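Local coordinates for protein terminal oxygenase component of carbazole 1,9a-dioxygenase (Nocardioides aromaticivorans, PDB 3GCF) that probably catalyses the angular dioxygenation of carbazole, passing electrons from a Rieske [2Fe-2S] cluster to a mononuclear non-heme iron, at residues E153-G158 with Y287-P292; N224-V229 with S267-G272; A70-C75 with K128-Q133; V52-E57 with V141-E146. All coordinates share one frame; numbering follows the deposited sequence.

Contact 1. Residues E153-G158 with Y287-P292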
loop_
_atom_site.group_PDB
_atom_site.type_symbol
_atom_site.label_atom_id
_atom_site.label_comp_id
_atom_site.label_asym_id
_atom_site.label_seq_id
_atom_site.Cartn_x
_atom_site.Cartn_y
_atom_site.Cartn_z
ATOM N N GLU A 153 -10.670 -30.973 -22.950
ATOM C CA GLU A 153 -9.654 -31.574 -22.103
ATOM C C GLU A 153 -9.413 -30.796 -20.811
ATOM O O GLU A 153 -8.812 -31.324 -19.871
ATOM C CB GLU A 153 -8.343 -31.711 -22.890
ATOM C CG GLU A 153 -8.344 -32.877 -23.874
ATOM C CD GLU A 153 -7.086 -32.943 -24.721
ATOM O OE1 GLU A 153 -5.983 -32.686 -24.195
ATOM O OE2 GLU A 153 -7.197 -33.265 -25.920
ATOM N N ASP A 154 -9.886 -29.550 -20.763
ATOM C CA ASP A 154 -9.703 -28.702 -19.588
ATOM C C ASP A 154 -11.008 -28.352 -18.889
ATOM O O ASP A 154 -11.091 -27.350 -18.173
ATOM C CB ASP A 154 -8.977 -27.407 -19.971
ATOM C CG ASP A 154 -7.562 -27.654 -20.449
ATOM O OD1 ASP A 154 -6.909 -28.580 -19.919
ATOM O OD2 ASP A 154 -7.098 -26.915 -21.344
ATOM N N LEU A 155 -12.024 -29.178 -19.099
ATOM C CA LEU A 155 -13.330 -28.965 -18.488
ATOM C C LEU A 155 -13.834 -30.254 -17.855
ATOM O O LEU A 155 -13.495 -31.350 -18.301
ATOM C CB LEU A 155 -14.339 -28.499 -19.538
ATOM C CG LEU A 155 -14.112 -27.113 -20.150
ATOM C CD1 LEU A 155 -15.070 -26.901 -21.328
ATOM C CD2 LEU A 155 -14.321 -26.043 -19.082
ATOM N N PRO A 156 -14.641 -30.142 -16.789
ATOM C CA PRO A 156 -15.174 -31.336 -16.132
ATOM C C PRO A 156 -16.137 -32.023 -17.096
ATOM O O PRO A 156 -16.728 -31.371 -17.955
ATOM C CB PRO A 156 -15.915 -30.767 -14.918
ATOM C CG PRO A 156 -15.209 -29.467 -14.648
ATOM C CD PRO A 156 -14.989 -28.925 -16.035
ATOM N N PRO A 157 -16.301 -33.346 -16.979
ATOM C CA PRO A 157 -17.233 -34.009 -17.895
ATOM C C PRO A 157 -18.632 -33.433 -17.682
ATOM O O PRO A 157 -19.005 -33.096 -16.558
ATOM C CB PRO A 157 -17.153 -35.478 -17.471
ATOM C CG PRO A 157 -15.753 -35.606 -16.939
ATOM C CD PRO A 157 -15.585 -34.326 -16.144
ATOM N N GLY A 158 -19.397 -33.309 -18.763
ATOM C CA GLY A 158 -20.745 -32.784 -18.661
ATOM C C GLY A 158 -20.893 -31.293 -18.920
ATOM O O GLY A 158 -21.985 -30.831 -19.248
ATOM N N TYR A 287 -20.594 -25.220 -11.516
ATOM C CA TYR A 287 -19.195 -25.309 -11.906
ATOM C C TYR A 287 -18.483 -24.083 -11.355
ATOM O O TYR A 287 -19.071 -23.004 -11.262
ATOM C CB TYR A 287 -19.067 -25.324 -13.434
ATOM C CG TYR A 287 -19.665 -26.544 -14.102
ATOM C CD1 TYR A 287 -18.993 -27.770 -14.099
ATOM C CD2 TYR A 287 -20.912 -26.477 -14.730
ATOM C CE1 TYR A 287 -19.550 -28.907 -14.711
ATOM C CE2 TYR A 287 -21.479 -27.607 -15.343
ATOM C CZ TYR A 287 -20.792 -28.814 -15.329
ATOM O OH TYR A 287 -21.350 -29.923 -15.928
ATOM N N GLU A 288 -17.220 -24.246 -10.983
ATOM C CA GLU A 288 -16.450 -23.133 -10.465
ATOM C C GLU A 288 -15.047 -23.149 -11.038
ATOM O O GLU A 288 -14.425 -24.210 -11.163
ATOM C CB GLU A 288 -16.381 -23.178 -8.933
ATOM C CG GLU A 288 -17.742 -23.227 -8.243
ATOM C CD GLU A 288 -17.676 -22.842 -6.774
ATOM O OE1 GLU A 288 -16.634 -23.082 -6.124
ATOM O OE2 GLU A 288 -18.679 -22.304 -6.264
ATOM N N PHE A 289 -14.563 -21.966 -11.407
ATOM C CA PHE A 289 -13.214 -21.810 -11.941
ATOM C C PHE A 289 -12.511 -20.819 -11.020
ATOM O O PHE A 289 -13.153 -19.945 -10.432
ATOM C CB PHE A 289 -13.236 -21.248 -13.365
ATOM C CG PHE A 289 -13.979 -22.103 -14.355
ATOM C CD1 PHE A 289 -15.369 -22.154 -14.351
ATOM C CD2 PHE A 289 -13.288 -22.835 -15.314
ATOM C CE1 PHE A 289 -16.060 -22.919 -15.294
ATOM C CE2 PHE A 289 -13.970 -23.602 -16.261
ATOM C CZ PHE A 289 -15.355 -23.643 -16.251
ATOM N N TYR A 290 -11.197 -20.957 -10.893
ATOM C CA TYR A 290 -10.425 -20.076 -10.029
ATOM C C TYR A 290 -9.176 -19.670 -10.799
ATOM O O TYR A 290 -8.072 -20.099 -10.490
ATOM C CB TYR A 290 -10.058 -20.817 -8.736
ATOM C CG TYR A 290 -11.189 -21.668 -8.168
ATOM C CD1 TYR A 290 -11.437 -22.947 -8.662
ATOM C CD2 TYR A 290 -12.010 -21.191 -7.142
ATOM C CE1 TYR A 290 -12.473 -23.738 -8.150
ATOM C CE2 TYR A 290 -13.051 -21.970 -6.620
ATOM C CZ TYR A 290 -13.274 -23.247 -7.130
ATOM O OH TYR A 290 -14.281 -24.039 -6.613
ATOM N N VAL A 291 -9.369 -18.835 -11.812
ATOM C CA VAL A 291 -8.280 -18.397 -12.671
ATOM C C VAL A 291 -7.363 -17.391 -11.995
ATOM O O VAL A 291 -7.800 -16.334 -11.549
ATOM C CB VAL A 291 -8.833 -17.792 -13.979
ATOM C CG1 VAL A 291 -7.703 -17.602 -14.994
ATOM C CG2 VAL A 291 -9.918 -18.705 -14.547
ATOM N N PRO A 292 -6.069 -17.712 -11.908
ATOM C CA PRO A 292 -5.120 -16.797 -11.271
ATOM C C PRO A 292 -5.089 -15.441 -11.981
ATOM O O PRO A 292 -5.130 -15.373 -13.209
ATOM C CB PRO A 292 -3.778 -17.529 -11.406
ATOM C CG PRO A 292 -4.167 -18.969 -11.569
ATOM C CD PRO A 292 -5.378 -18.895 -12.448
#

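Contact 2. Residues N224-V229 with S267-G272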
loop_
_atom_site.group_PDB
_atom_site.type_symbol
_atom_site.label_atom_id
_atom_site.label_comp_id
_atom_site.label_asym_id
_atom_site.label_seq_id
_atom_site.Cartn_x
_atom_site.Cartn_y
_atom_site.Cartn_z
ATOM N N ASN A 224 -6.085 -40.305 -19.888
ATOM C CA ASN A 224 -6.432 -39.372 -20.960
ATOM C C ASN A 224 -6.969 -38.113 -20.283
ATOM O O ASN A 224 -6.656 -37.854 -19.119
ATOM C CB ASN A 224 -7.505 -39.970 -21.883
ATOM C CG ASN A 224 -6.975 -41.106 -22.746
ATOM O OD1 ASN A 224 -7.743 -41.937 -23.230
ATOM N ND2 ASN A 224 -5.659 -41.139 -22.953
ATOM N N TRP A 225 -7.769 -37.334 -21.003
ATOM C CA TRP A 225 -8.335 -36.112 -20.444
ATOM C C TRP A 225 -9.852 -36.102 -20.590
ATOM O O TRP A 225 -10.398 -36.735 -21.488
ATOM C CB TRP A 225 -7.746 -34.880 -21.137
ATOM C CG TRP A 225 -6.257 -34.752 -21.008
ATOM C CD1 TRP A 225 -5.311 -35.258 -21.857
ATOM C CD2 TRP A 225 -5.541 -34.069 -19.970
ATOM N NE1 TRP A 225 -4.050 -34.929 -21.410
ATOM C CE2 TRP A 225 -4.162 -34.201 -20.256
ATOM C CE3 TRP A 225 -5.930 -33.362 -18.826
ATOM C CZ2 TRP A 225 -3.171 -33.647 -19.438
ATOM C CZ3 TRP A 225 -4.943 -32.814 -18.011
ATOM C CH2 TRP A 225 -3.578 -32.960 -18.324
ATOM N N PRO A 226 -10.555 -35.370 -19.710
ATOM C CA PRO A 226 -10.014 -34.562 -18.609
ATOM C C PRO A 226 -9.550 -35.391 -17.412
ATOM O O PRO A 226 -9.957 -36.536 -17.248
ATOM C CB PRO A 226 -11.185 -33.649 -18.253
ATOM C CG PRO A 226 -12.367 -34.540 -18.500
ATOM C CD PRO A 226 -12.015 -35.192 -19.820
ATOM N N LYS A 227 -8.697 -34.804 -16.578
ATOM C CA LYS A 227 -8.199 -35.501 -15.401
ATOM C C LYS A 227 -8.687 -34.788 -14.148
ATOM O O LYS A 227 -8.755 -33.553 -14.113
ATOM C CB LYS A 227 -6.671 -35.537 -15.401
ATOM C CG LYS A 227 -6.041 -36.218 -16.609
ATOM C CD LYS A 227 -4.516 -36.138 -16.528
ATOM C CE LYS A 227 -3.848 -36.718 -17.775
ATOM N NZ LYS A 227 -4.175 -38.163 -17.989
ATOM N N GLY A 228 -9.030 -35.562 -13.123
ATOM C CA GLY A 228 -9.499 -34.968 -11.891
ATOM C C GLY A 228 -9.757 -35.967 -10.782
ATOM O O GLY A 228 -9.477 -37.156 -10.914
ATOM N N VAL A 229 -10.303 -35.467 -9.678
ATOM C CA VAL A 229 -10.617 -36.292 -8.527
ATOM C C VAL A 229 -12.109 -36.155 -8.224
ATOM O O VAL A 229 -12.652 -35.053 -8.229
ATOM C CB VAL A 229 -9.796 -35.852 -7.302
ATOM C CG1 VAL A 229 -9.967 -36.856 -6.178
ATOM C CG2 VAL A 229 -8.330 -35.709 -7.687
ATOM N N SER A 267 -16.429 -32.767 -7.570
ATOM C CA SER A 267 -15.175 -33.126 -8.204
ATOM C C SER A 267 -14.416 -31.921 -8.728
ATOM O O SER A 267 -14.997 -30.872 -9.007
ATOM C CB SER A 267 -15.443 -34.101 -9.360
ATOM O OG SER A 267 -16.349 -33.541 -10.298
ATOM N N VAL A 268 -13.107 -32.084 -8.861
ATOM C CA VAL A 268 -12.265 -31.021 -9.378
ATOM C C VAL A 268 -11.437 -31.605 -10.520
ATOM O O VAL A 268 -10.957 -32.737 -10.432
ATOM C CB VAL A 268 -11.341 -30.444 -8.272
ATOM C CG1 VAL A 268 -10.405 -31.523 -7.752
ATOM C CG2 VAL A 268 -10.559 -29.259 -8.818
ATOM N N TRP A 269 -11.285 -30.833 -11.591
ATOM C CA TRP A 269 -10.542 -31.281 -12.759
ATOM C C TRP A 269 -9.498 -30.256 -13.188
ATOM O O TRP A 269 -9.692 -29.048 -13.016
ATOM C CB TRP A 269 -11.515 -31.543 -13.913
ATOM C CG TRP A 269 -12.665 -32.419 -13.503
ATOM C CD1 TRP A 269 -13.732 -32.061 -12.734
ATOM C CD2 TRP A 269 -12.807 -33.820 -13.756
ATOM N NE1 TRP A 269 -14.528 -33.152 -12.484
ATOM C CE2 TRP A 269 -13.982 -34.247 -13.099
ATOM C CE3 TRP A 269 -12.051 -34.762 -14.472
ATOM C CZ2 TRP A 269 -14.421 -35.576 -13.134
ATOM C CZ3 TRP A 269 -12.485 -36.082 -14.507
ATOM C CH2 TRP A 269 -13.661 -36.476 -13.840
ATOM N N LEU A 270 -8.385 -30.736 -13.734
ATOM C CA LEU A 270 -7.332 -29.839 -14.196
ATOM C C LEU A 270 -7.935 -28.943 -15.276
ATOM O O LEU A 270 -8.801 -29.378 -16.034
ATOM C CB LEU A 270 -6.155 -30.642 -14.762
ATOM C CG LEU A 270 -5.193 -31.248 -13.734
ATOM C CD1 LEU A 270 -4.235 -32.219 -14.414
ATOM C CD2 LEU A 270 -4.410 -30.125 -13.055
ATOM N N PRO A 271 -7.479 -27.684 -15.372
ATOM C CA PRO A 271 -6.439 -27.049 -14.558
ATOM C C PRO A 271 -6.888 -26.578 -13.175
ATOM O O PRO A 271 -6.112 -25.948 -12.453
ATOM C CB PRO A 271 -5.988 -25.891 -15.441
ATOM C CG PRO A 271 -7.278 -25.457 -16.063
ATOM C CD PRO A 271 -7.923 -26.779 -16.450
ATOM N N GLY A 272 -8.132 -26.884 -12.811
ATOM C CA GLY A 272 -8.655 -26.486 -11.512
ATOM C C GLY A 272 -10.089 -26.003 -11.629
ATOM O O GLY A 272 -10.380 -24.825 -11.403
HETATM O O HOH W 1 -8.599 -31.849 -17.044
#

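Contact 3. Residues A70-C75 with K128-Q133. With FES (Fe2/s2 (inorganic) cluster), chain Q.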
loop_
_atom_site.group_PDB
_atom_site.type_symbol
_atom_site.label_atom_id
_atom_site.label_comp_id
_atom_site.label_asym_id
_atom_site.label_seq_id
_atom_site.Cartn_x
_atom_site.Cartn_y
_atom_site.Cartn_z
ATOM N N ALA A 70 -8.725 -12.070 -28.709
ATOM C CA ALA A 70 -7.918 -11.804 -27.529
ATOM C C ALA A 70 -6.510 -11.400 -27.953
ATOM O O ALA A 70 -5.827 -12.138 -28.670
ATOM C CB ALA A 70 -7.860 -13.037 -26.629
ATOM N N ILE A 71 -6.080 -10.226 -27.504
ATOM C CA ILE A 71 -4.754 -9.724 -27.834
ATOM C C ILE A 71 -4.092 -9.182 -26.567
ATOM O O ILE A 71 -4.775 -8.781 -25.628
ATOM C CB ILE A 71 -4.843 -8.607 -28.918
ATOM C CG1 ILE A 71 -3.441 -8.165 -29.336
ATOM C CG2 ILE A 71 -5.638 -7.411 -28.389
ATOM C CD1 ILE A 71 -3.407 -7.463 -30.691
ATOM N N ALA A 72 -2.766 -9.190 -26.531
ATOM C CA ALA A 72 -2.050 -8.697 -25.366
ATOM C C ALA A 72 -2.416 -7.232 -25.124
ATOM O O ALA A 72 -2.418 -6.417 -26.055
ATOM C CB ALA A 72 -0.549 -8.842 -25.574
ATOM N N ASP A 73 -2.738 -6.909 -23.874
ATOM C CA ASP A 73 -3.115 -5.550 -23.505
ATOM C C ASP A 73 -1.867 -4.733 -23.164
ATOM O O ASP A 73 -1.706 -4.237 -22.047
ATOM C CB ASP A 73 -4.078 -5.590 -22.315
ATOM C CG ASP A 73 -4.673 -4.236 -21.999
ATOM O OD1 ASP A 73 -4.660 -3.348 -22.878
ATOM O OD2 ASP A 73 -5.176 -4.062 -20.872
ATOM N N GLY A 74 -0.986 -4.611 -24.153
ATOM C CA GLY A 74 0.254 -3.877 -23.993
ATOM C C GLY A 74 0.819 -3.571 -25.367
ATOM O O GLY A 74 1.048 -4.474 -26.171
ATOM N N CYS A 75 1.034 -2.290 -25.640
ATOM C CA CYS A 75 1.565 -1.857 -26.924
ATOM C C CYS A 75 3.044 -2.226 -27.038
ATOM O O CYS A 75 3.784 -2.194 -26.053
ATOM C CB CYS A 75 1.389 -0.340 -27.059
ATOM S SG CYS A 75 1.814 0.349 -28.672
ATOM N N LYS A 128 1.485 -10.457 -28.964
ATOM C CA LYS A 128 0.799 -11.721 -28.762
ATOM C C LYS A 128 -0.722 -11.672 -28.879
ATOM O O LYS A 128 -1.372 -10.746 -28.389
ATOM C CB LYS A 128 1.187 -12.266 -27.382
ATOM C CG LYS A 128 0.328 -13.408 -26.850
ATOM C CD LYS A 128 0.689 -14.752 -27.465
ATOM C CE LYS A 128 -0.036 -15.886 -26.739
ATOM N NZ LYS A 128 0.224 -17.214 -27.356
ATOM N N VAL A 129 -1.277 -12.668 -29.564
ATOM C CA VAL A 129 -2.721 -12.824 -29.683
ATOM C C VAL A 129 -2.962 -14.215 -29.098
ATOM O O VAL A 129 -2.072 -15.067 -29.152
ATOM C CB VAL A 129 -3.214 -12.754 -31.144
ATOM C CG1 VAL A 129 -3.162 -11.314 -31.630
ATOM C CG2 VAL A 129 -2.375 -13.656 -32.033
ATOM N N TYR A 130 -4.135 -14.455 -28.523
ATOM C CA TYR A 130 -4.393 -15.762 -27.917
ATOM C C TYR A 130 -5.512 -16.552 -28.572
ATOM O O TYR A 130 -6.469 -15.986 -29.091
ATOM C CB TYR A 130 -4.742 -15.610 -26.429
ATOM C CG TYR A 130 -3.770 -14.786 -25.625
ATOM C CD1 TYR A 130 -3.719 -13.399 -25.767
ATOM C CD2 TYR A 130 -2.899 -15.391 -24.719
ATOM C CE1 TYR A 130 -2.821 -12.634 -25.026
ATOM C CE2 TYR A 130 -2.000 -14.638 -23.977
ATOM C CZ TYR A 130 -1.965 -13.263 -24.133
ATOM O OH TYR A 130 -1.075 -12.516 -23.401
ATOM N N PRO A 131 -5.403 -17.884 -28.560
ATOM C CA PRO A 131 -6.482 -18.660 -29.174
ATOM C C PRO A 131 -7.700 -18.448 -28.273
ATOM O O PRO A 131 -7.571 -18.425 -27.048
ATOM C CB PRO A 131 -5.966 -20.096 -29.105
ATOM C CG PRO A 131 -4.464 -19.935 -29.058
ATOM C CD PRO A 131 -4.294 -18.755 -28.137
ATOM N N VAL A 132 -8.869 -18.277 -28.875
ATOM C CA VAL A 132 -10.093 -18.065 -28.118
ATOM C C VAL A 132 -11.165 -19.063 -28.544
ATOM O O VAL A 132 -11.246 -19.436 -29.708
ATOM C CB VAL A 132 -10.658 -16.643 -28.362
ATOM C CG1 VAL A 132 -12.050 -16.511 -27.746
ATOM C CG2 VAL A 132 -9.718 -15.603 -27.782
ATOM N N GLN A 133 -11.970 -19.517 -27.596
ATOM C CA GLN A 133 -13.071 -20.405 -27.932
ATOM C C GLN A 133 -14.219 -20.126 -26.986
ATOM O O GLN A 133 -14.062 -20.163 -25.766
ATOM C CB GLN A 133 -12.685 -21.882 -27.850
ATOM C CG GLN A 133 -13.726 -22.770 -28.538
ATOM C CD GLN A 133 -13.335 -24.233 -28.602
ATOM O OE1 GLN A 133 -12.178 -24.569 -28.870
ATOM N NE2 GLN A 133 -14.306 -25.115 -28.377
HETATM FE FE1 FES Q . 1.331 2.584 -28.294
HETATM FE FE2 FES Q . 3.223 4.447 -28.796
HETATM S S1 FES Q . 1.717 3.687 -30.211
HETATM S S2 FES Q . 2.846 3.281 -26.838
HETATM O O HOH W 2 -7.879 -14.132 -30.403
#

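Contact 4. Residues V52-E57 with V141-E146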
loop_
_atom_site.group_PDB
_atom_site.type_symbol
_atom_site.label_atom_id
_atom_site.label_comp_id
_atom_site.label_asym_id
_atom_site.label_seq_id
_atom_site.Cartn_x
_atom_site.Cartn_y
_atom_site.Cartn_z
ATOM N N VAL A 52 -8.956 -8.089 -19.173
ATOM C CA VAL A 52 -8.822 -9.117 -18.155
ATOM C C VAL A 52 -7.346 -9.402 -17.898
ATOM O O VAL A 52 -6.487 -9.094 -18.726
ATOM C CB VAL A 52 -9.521 -10.449 -18.571
ATOM C CG1 VAL A 52 -10.990 -10.201 -18.881
ATOM C CG2 VAL A 52 -8.809 -11.066 -19.768
ATOM N N THR A 53 -7.059 -9.974 -16.736
ATOM C CA THR A 53 -5.700 -10.334 -16.372
ATOM C C THR A 53 -5.765 -11.812 -16.043
ATOM O O THR A 53 -6.519 -12.226 -15.160
ATOM C CB THR A 53 -5.207 -9.540 -15.140
ATOM O OG1 THR A 53 -5.222 -8.142 -15.442
ATOM C CG2 THR A 53 -3.781 -9.940 -14.778
ATOM N N MET A 54 -4.984 -12.608 -16.761
ATOM C CA MET A 54 -4.989 -14.045 -16.547
ATOM C C MET A 54 -3.580 -14.575 -16.371
ATOM O O MET A 54 -2.716 -14.342 -17.215
ATOM C CB MET A 54 -5.652 -14.741 -17.737
ATOM C CG MET A 54 -7.095 -14.319 -17.972
ATOM S SD MET A 54 -7.755 -14.939 -19.534
ATOM C CE MET A 54 -7.821 -16.712 -19.190
ATOM N N LEU A 55 -3.359 -15.286 -15.271
ATOM C CA LEU A 55 -2.057 -15.861 -14.982
ATOM C C LEU A 55 -0.935 -14.842 -15.179
ATOM O O LEU A 55 0.091 -15.143 -15.790
ATOM C CB LEU A 55 -1.822 -17.093 -15.867
ATOM C CG LEU A 55 -2.680 -18.333 -15.568
ATOM C CD1 LEU A 55 -4.105 -18.137 -16.062
ATOM C CD2 LEU A 55 -2.062 -19.544 -16.243
ATOM N N GLY A 56 -1.148 -13.637 -14.657
ATOM C CA GLY A 56 -0.160 -12.576 -14.756
ATOM C C GLY A 56 -0.165 -11.787 -16.059
ATOM O O GLY A 56 0.488 -10.751 -16.155
ATOM N N GLU A 57 -0.895 -12.262 -17.062
ATOM C CA GLU A 57 -0.939 -11.574 -18.351
ATOM C C GLU A 57 -2.157 -10.680 -18.533
ATOM O O GLU A 57 -3.287 -11.098 -18.290
ATOM C CB GLU A 57 -0.903 -12.587 -19.501
ATOM C CG GLU A 57 0.360 -13.426 -19.563
ATOM C CD GLU A 57 0.396 -14.315 -20.792
ATOM O OE1 GLU A 57 0.499 -13.776 -21.912
ATOM O OE2 GLU A 57 0.316 -15.551 -20.641
ATOM N N VAL A 141 -9.830 -18.682 -23.077
ATOM C CA VAL A 141 -8.605 -18.219 -23.710
ATOM C C VAL A 141 -7.506 -19.231 -23.407
ATOM O O VAL A 141 -7.389 -19.707 -22.276
ATOM C CB VAL A 141 -8.173 -16.844 -23.148
ATOM C CG1 VAL A 141 -6.877 -16.400 -23.801
ATOM C CG2 VAL A 141 -9.268 -15.815 -23.381
ATOM N N PHE A 142 -6.701 -19.569 -24.409
ATOM C CA PHE A 142 -5.630 -20.525 -24.192
ATOM C C PHE A 142 -4.360 -19.786 -23.783
ATOM O O PHE A 142 -3.808 -19.005 -24.559
ATOM C CB PHE A 142 -5.374 -21.346 -25.456
ATOM C CG PHE A 142 -4.498 -22.545 -25.224
ATOM C CD1 PHE A 142 -5.022 -23.706 -24.661
ATOM C CD2 PHE A 142 -3.140 -22.499 -25.520
ATOM C CE1 PHE A 142 -4.208 -24.805 -24.391
ATOM C CE2 PHE A 142 -2.313 -23.593 -25.255
ATOM C CZ PHE A 142 -2.851 -24.751 -24.686
ATOM N N ILE A 143 -3.908 -20.028 -22.557
ATOM C CA ILE A 143 -2.707 -19.387 -22.034
ATOM C C ILE A 143 -1.546 -20.379 -22.067
ATOM O O ILE A 143 -1.666 -21.496 -21.563
ATOM C CB ILE A 143 -2.906 -18.934 -20.565
ATOM C CG1 ILE A 143 -4.194 -18.112 -20.429
ATOM C CG2 ILE A 143 -1.705 -18.123 -20.105
ATOM C CD1 ILE A 143 -4.183 -16.803 -21.185
ATOM N N GLY A 144 -0.424 -19.972 -22.649
ATOM C CA GLY A 144 0.731 -20.849 -22.725
ATOM C C GLY A 144 1.431 -20.736 -24.064
ATOM O O GLY A 144 0.915 -20.099 -24.982
ATOM N N ASP A 145 2.598 -21.364 -24.187
ATOM C CA ASP A 145 3.368 -21.314 -25.427
ATOM C C ASP A 145 3.028 -22.420 -26.417
ATOM O O ASP A 145 3.279 -22.278 -27.610
ATOM C CB ASP A 145 4.867 -21.373 -25.123
ATOM C CG ASP A 145 5.332 -20.228 -24.243
ATOM O OD1 ASP A 145 5.075 -19.053 -24.598
ATOM O OD2 ASP A 145 5.962 -20.502 -23.196
ATOM N N GLU A 146 2.465 -23.521 -25.932
ATOM C CA GLU A 146 2.124 -24.636 -26.812
ATOM C C GLU A 146 0.926 -24.323 -27.693
ATOM O O GLU A 146 0.226 -23.333 -27.481
ATOM C CB GLU A 146 1.800 -25.892 -26.000
ATOM C CG GLU A 146 2.860 -26.322 -25.010
ATOM C CD GLU A 146 2.476 -27.605 -24.297
ATOM O OE1 GLU A 146 1.268 -27.918 -24.248
ATOM O OE2 GLU A 146 3.378 -28.295 -23.775
HETATM O O HOH W 3 0.478 -17.303 -22.809
#

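Contact 1. Residues E153-G158 with Y287-P292
Tyr287 lies alongside Pro156 and ends at Gly158. Its CB points toward the 153-158 loop. Its CG stands anti to the carbonyl carbon (chi1 -65°), which carries the ring past Pro156, the two side chains running in opposite directions. One ring edge then does the touching. CD1 meets CG of Pro156, and CE1 meets CB of Pro156 at 4.1 Å. Pro156 CB sits near the ring plane, so it borders the edge. At the tip, OH comes to 3.3 Å from C of Gly158. The 3.5 Å from this OH to O of Gly158 is not a hydrogen bond, because the angle is poor. Gln305 takes both groups instead: its OE1 pairs with Tyr287 OH and its NE2 with Gly158 O. Gly158 has a positive phi (95°), and a CB there would press on the carbonyl of Pro157.

Two residues further along the strand, Phe289 meets Leu155. The CD2 methyl of Leu155 comes in the ring plane to the CE2-CZ edge, 3.7 Å from CE2 of Phe289. The segments join the loop after strand 138-143 to strand 285-292 in the large sheet of the catalytic domain, a member of the Bet v 1-like clan. No hydrogen bond runs directly between them. The loop therefore rests on the strand by apolar edge contacts, and Gln305, a third residue, bonds to both sides.

Contact 2. Residues N224-V229 with S267-G272
Gly228 packs against the indole of Trp269 where two antiparallel strands of the catalytic-domain sheet meet. This is the tight part. Gly228 CA lies 3.5 Å above the ring plane, offset toward the rim, and Gly228 N is 3.4 Å from Trp269 CE3. A CB on Gly228 would clash with the indole and with O of Val268. The two residues form a non-hydrogen-bonded pair, and backbone bonds flank it. Leu270 N donates to Lys227 O. On the other flank Val229 and Val268 bond to each other both ways, with Val229 N to Val268 O at 2.9 Å. Ser267 OG, turned between its own N and carbonyl carbon (chi1 57°), receives NE1 of Trp269 at 2.9 Å and helps fix the indole's rotation.

The other end is looser and partly exposed. It contains a cis peptide between Trp225 and Pro226. CZ3 of Trp225 touches CD1 of Leu270 at 3.7 Å, while CB of Pro226 is 4.0 Å from CE3 of Trp269. Beside the direct Leu270 N to Lys227 O bond, a water accepts from Lys227 N at 3.0 Å and lies 2.7 Å from Leu270 O, to which it can donate. Lys227 folds back so that CE sits over the centre of the Trp225 ring, and NZ reaches Asn224 O and Asp222. The close approach at Trp269 is consistent with the lack of a side chain at Gly228. At the looser end the water bridges the segments, while Lys227 and Arg378 pack on Trp225, Arg378 by a cation-pi contact.

Contact 3. Residues A70-C75 with K128-Q133
Ala70, on strand 67-72, is buried most by the contact with strand 129-135; Tyr130 and Ala72 follow, nearly equal. Ala70 CB lies beside Tyr130 CB and is pressed by CG2 of Val132, at a tight 3.4 Å. Ala70 O accepts the N-H of Tyr130 at 2.9 Å. On the other side of this pair a water bridges Ala70 N, at 2.8 Å, and Tyr130 O, at 2.7 Å.

The Tyr130 ring turns its edge to the partner strand, its CG anti to the carbonyl carbon (chi1 -51°). That edge runs past Ala70 O and Ile71 C to CE1, which is 3.8 Å from Ala72 N. Lys128 CG lies against one ring face. The Tyr130 hydroxyl bonds to Glu57.

Ala72 N donates to Lys128 O at 2.8 Å, and Ala72 CB touches that same oxygen. Between the two bonded positions Ile71 and Val129 form a non-hydrogen-bonded pair whose CG1 atoms meet at 3.9 Å.

This is part of the antiparallel sheet of the Rieske domain. Residues 73-75 lead from the strand to Cys75, whose SG binds FE1 of the cluster at 2.3 Å. Cys96 SG completes the thiolate pair, and His77 and His99 are also cluster ligands. The pairing is thus direct at Ala72 and Lys128, on the cluster side, and a water joins the backbones at the end away from the cluster.

Contact 4. Residues V52-E57 with V141-E146
Met54 lays its CE methyl across Val141 and Ile143. CE is 4.0 Å from CB of Val141 and 4.1 Å from CG1 of Ile143. The chain bends at chi3 (68°), which swings the methyl between the two, while SD stays close to Val141 CB. Leu55 adds a second apolar touch, its CD2 meeting CG2 of Ile143 at 4.1 Å. That same CG2 branch also receives OE2 of Glu57 at 3.3 Å, so a carboxylate and two apolar side chains share Ile143.

Met54 to Glu57 is a type I' turn, a two-residue hairpin loop joining strands 49-54 and 57-64 of the Rieske domain. It is closed by bonds in both directions between Met54 and Glu57, with N of Met54 to O of Glu57 at 2.7 Å. Leu55 and Gly56 both take positive phi, as this turn requires. Strands 49-54 and 138-143 are not neighbours in the six-stranded sheet. Three strands lie between them, and the sheet curls so that their side chains meet. His36 and Ala38 of the edge strand 34-40 also touch Met54.

Glu57 holds the polar side. Tyr130 is the partner of its OE1. Its OE2 forms a salt bridge with Arg381 and accepts at 2.8 Å from a water that in turn accepts from N of Gly144. Arg381 would partly offset the charge beside Ile143, and its NH1 also bonds to O of Leu55.

In the fold
Contacts 1 and 2 lie in the catalytic domain with centres about 8 Å apart. They touch where Pro156 CB meets Trp269 CD1 at 3.3 Å. Contacts 3 and 4 form a second pair in the Rieske-domain sheet, about 9 Å between centres, joined by neighbouring strands 129-135 and 138-143. The two pairs meet through contacts 1 and 4: Leu55 N lies 2.7 Å from Pro292 O, a probable hydrogen bond, and Val291 packs on Leu55. Contacts 2 and 3 are furthest apart, about 26 Å between centres. Contact 3 carries the cluster ligand Cys75. The mononuclear iron lies about 13 Å from the Val268 side chain and about 14 Å from that of Tyr287.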